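Local coordinates for histidine-containing phosphotransfer protein 2 (Oryza sativa, PDB 1YVI), which relays phosphoryl groups through an active histidine between cytokinin sensor histidine kinases and B-type response regulators, promoting cytokinin signalling, at residues A[59-62]-A[63-67]. Residues are numbered along the deposited sequence; the frame is centred on the assembly and turned at random.
Sequences NEIA and TLLEQ
Ile-61 and Leu-65, one helical turn apart, lie side by side and point the same way, with Ile-61 CG2 touching Leu-65 CD1 at 3.8 Å. They form the tight, buried side of the last turn of helix 42-65, illustrating how a two-faced helix finishes at one end of a helical bundle. With CG1 of Ile-61 beside the backbone N (chi1 -67°), CG2 falls beside the carbonyl carbon, on the side of the following turn. Ile-61 packs on Tyr-78 and Val-79 of helix 72-89 and on Leu-117 of helix 110-142; Leu-65 reaches Cys-113 of the latter. Between the pair, Leu-65 N donates to Ile-61 O at 2.9 Å.

The solvent side, by contrast, is built round exposed Thr-63, where water does the linking. Placed beside its own backbone N, OG1 turns back toward the preceding turn and shares one water with Asn-59 O, the water donating to that carbonyl at 2.8 Å. A second water joins OG1 to Glu-60 OE1, and a third donates to both Ala-62 O, at 2.6 Å, and Glu-66 OE2.

Bonding also changes along the axis. Thr-63 N and Leu-64 N make regular helical bonds to Asn-59 O and Glu-60 O, whereas the bond from Glu-66 N to Ala-62 O is weak, bent to 123°. Glu-66 N donates as well to Thr-63 O, at 3.2 Å. From the other face of that carbonyl comes Gln-67 NE2, 2.9 Å from Thr-63 O and almost straight at 175°; its side chain folds back over the turn. Arg-110 binds Leu-65 O and Gln-67 O. Where the i to i+4 pattern weakens, water on Ala-62 O, the Gln-67 amide on Thr-63 O and Arg-110 on Leu-65 O thus supply polar partners, while Ile-61 and Leu-65 make apolar contacts with neighbouring helices.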
ATOM      1  N   ASN A  59       9.114   8.026   2.183  1.00 16.25           N
ATOM      2  CA  ASN A  59      10.171   9.038   2.010  1.00 14.15           C
ATOM      3  C   ASN A  59      10.428   9.808   3.278  1.00 13.43           C
ATOM      4  O   ASN A  59      11.582  10.113   3.564  1.00 16.57           O
ATOM      5  CB  ASN A  59       9.823  10.002   0.898  1.00 16.37           C
ATOM      6  CG  ASN A  59       9.825   9.336  -0.462  1.00 23.82           C
ATOM      7  OD1 ASN A  59      10.527   8.358  -0.682  1.00 27.46           O
ATOM      8  ND2 ASN A  59       9.055   9.902  -1.402  1.00 33.13           N
ATOM      9  N   GLU A  60       9.399  10.090   4.087  1.00 12.30           N
ATOM     10  CA  GLU A  60       9.642  10.761   5.394  1.00 12.38           C
ATOM     11  C   GLU A  60      10.427   9.882   6.369  1.00 13.84           C
ATOM     12  O   GLU A  60      11.263  10.377   7.141  1.00 13.23           O
ATOM     13  CB  GLU A  60       8.339  11.207   6.114  1.00 14.05           C
ATOM     14  CG  GLU A  60       7.477  12.162   5.338  1.00 17.97           C
ATOM     15  CD  GLU A  60       7.934  13.619   5.346  1.00 35.17           C
ATOM     16  OE1 GLU A  60       9.028  13.925   5.888  1.00 30.02           O
ATOM     17  OE2 GLU A  60       7.172  14.466   4.793  1.00 36.74           O
ATOM     18  N   ILE A  61      10.070   8.609   6.432  1.00 13.45           N
ATOM     19  CA  ILE A  61      10.849   7.670   7.233  1.00 12.15           C
ATOM     20  C   ILE A  61      12.322   7.605   6.765  1.00 14.26           C
ATOM     21  O   ILE A  61      13.233   7.705   7.601  1.00 12.51           O
ATOM     22  CB  ILE A  61      10.251   6.267   7.179  1.00  9.31           C
ATOM     23  CG1 ILE A  61       8.858   6.267   7.899  1.00 12.85           C
ATOM     24  CG2 ILE A  61      11.134   5.256   7.981  1.00 10.74           C
ATOM     25  CD1 ILE A  61       7.996   5.011   7.511  1.00  9.39           C
ATOM     26  N   ALA A  62      12.545   7.442   5.451  1.00 14.84           N
ATOM     27  CA  ALA A  62      13.926   7.464   4.895  1.00 14.40           C
ATOM     28  C   ALA A  62      14.713   8.660   5.399  1.00 14.16           C
ATOM     29  O   ALA A  62      15.861   8.513   5.866  1.00 16.96           O
ATOM     30  CB  ALA A  62      13.924   7.381   3.348  1.00 12.31           C
ATOM     31  N   THR A  63      14.118   9.836   5.344  1.00 15.45           N
ATOM     32  CA  THR A  63      14.742  11.063   5.825  1.00 16.80           C
ATOM     33  C   THR A  63      15.079  11.024   7.298  1.00 18.83           C
ATOM     34  O   THR A  63      16.194  11.425   7.691  1.00 19.48           O
ATOM     35  CB  THR A  63      13.875  12.314   5.516  1.00 17.68           C
ATOM     36  OG1 THR A  63      13.760  12.411   4.114  1.00 21.94           O
ATOM     37  CG2 THR A  63      14.477  13.602   6.071  1.00 20.49           C
ATOM     38  N   LEU A  64      14.152  10.532   8.124  1.00 11.69           N
ATOM     39  CA  LEU A  64      14.430  10.400   9.533  1.00 14.79           C
ATOM     40  C   LEU A  64      15.624   9.484   9.778  1.00 17.56           C
ATOM     41  O   LEU A  64      16.464   9.722  10.706  1.00 15.39           O
ATOM     42  CB  LEU A  64      13.191   9.891  10.295  1.00 13.03           C
ATOM     43  CG  LEU A  64      11.932  10.783  10.384  1.00 13.73           C
ATOM     44  CD1 LEU A  64      10.792   9.935  10.977  1.00 14.15           C
ATOM     45  CD2 LEU A  64      12.225  11.978  11.282  1.00 15.07           C
ATOM     46  N   LEU A  65      15.732   8.441   8.952  1.00 16.51           N
ATOM     47  CA  LEU A  65      16.799   7.425   9.128  1.00 15.83           C
ATOM     48  C   LEU A  65      18.166   7.853   8.595  1.00 19.69           C
ATOM     49  O   LEU A  65      19.182   7.170   8.852  1.00 17.78           O
ATOM     50  CB  LEU A  65      16.378   6.111   8.458  1.00 16.46           C
ATOM     51  CG  LEU A  65      15.184   5.391   9.117  1.00 15.51           C
ATOM     52  CD1 LEU A  65      14.788   4.138   8.282  1.00 15.90           C
ATOM     53  CD2 LEU A  65      15.540   5.013  10.572  1.00 12.79           C
ATOM     54  N   GLU A  66      18.179   8.968   7.871  1.00 17.71           N
ATOM     55  CA  GLU A  66      19.396   9.664   7.381  1.00 21.61           C
ATOM     56  C   GLU A  66      19.947  10.654   8.424  1.00 21.70           C
ATOM     57  O   GLU A  66      21.018  11.185   8.230  1.00 20.87           O
ATOM     58  CB  GLU A  66      19.087  10.386   6.041  1.00 21.24           C
ATOM     59  CG  GLU A  66      18.874   9.354   4.881  1.00 24.13           C
ATOM     60  CD  GLU A  66      18.186   9.881   3.591  1.00 32.94           C
ATOM     61  OE1 GLU A  66      18.147  11.131   3.384  1.00 31.91           O
ATOM     62  OE2 GLU A  66      17.687   9.002   2.771  1.00 34.44           O
ATOM     63  N   GLN A  67      19.251  10.888   9.548  1.00 21.04           N
ATOM     64  CA  GLN A  67      19.726  11.943  10.487  1.00 23.79           C
ATOM     65  C   GLN A  67      20.883  11.467  11.381  1.00 21.35           C
ATOM     66  O   GLN A  67      20.941  10.299  11.710  1.00 22.94           O
ATOM     67  CB  GLN A  67      18.601  12.454  11.375  1.00 16.78           C
ATOM     68  CG  GLN A  67      17.438  13.040  10.615  1.00 23.30           C
ATOM     69  CD  GLN A  67      17.870  14.091   9.609  1.00 32.10           C
ATOM     70  OE1 GLN A  67      18.435  15.126   9.986  1.00 28.60           O
ATOM     71  NE2 GLN A  67      17.630  13.820   8.312  1.00 32.04           N
TER
HETATM   72  O   HOH W   1      13.433  10.782   1.558  1.00 22.64           O
HETATM   73  O   HOH W   2      11.262  14.031   3.606  1.00 42.28           O
HETATM   74  O   HOH W   3      17.122   6.683   4.466  1.00 25.98           O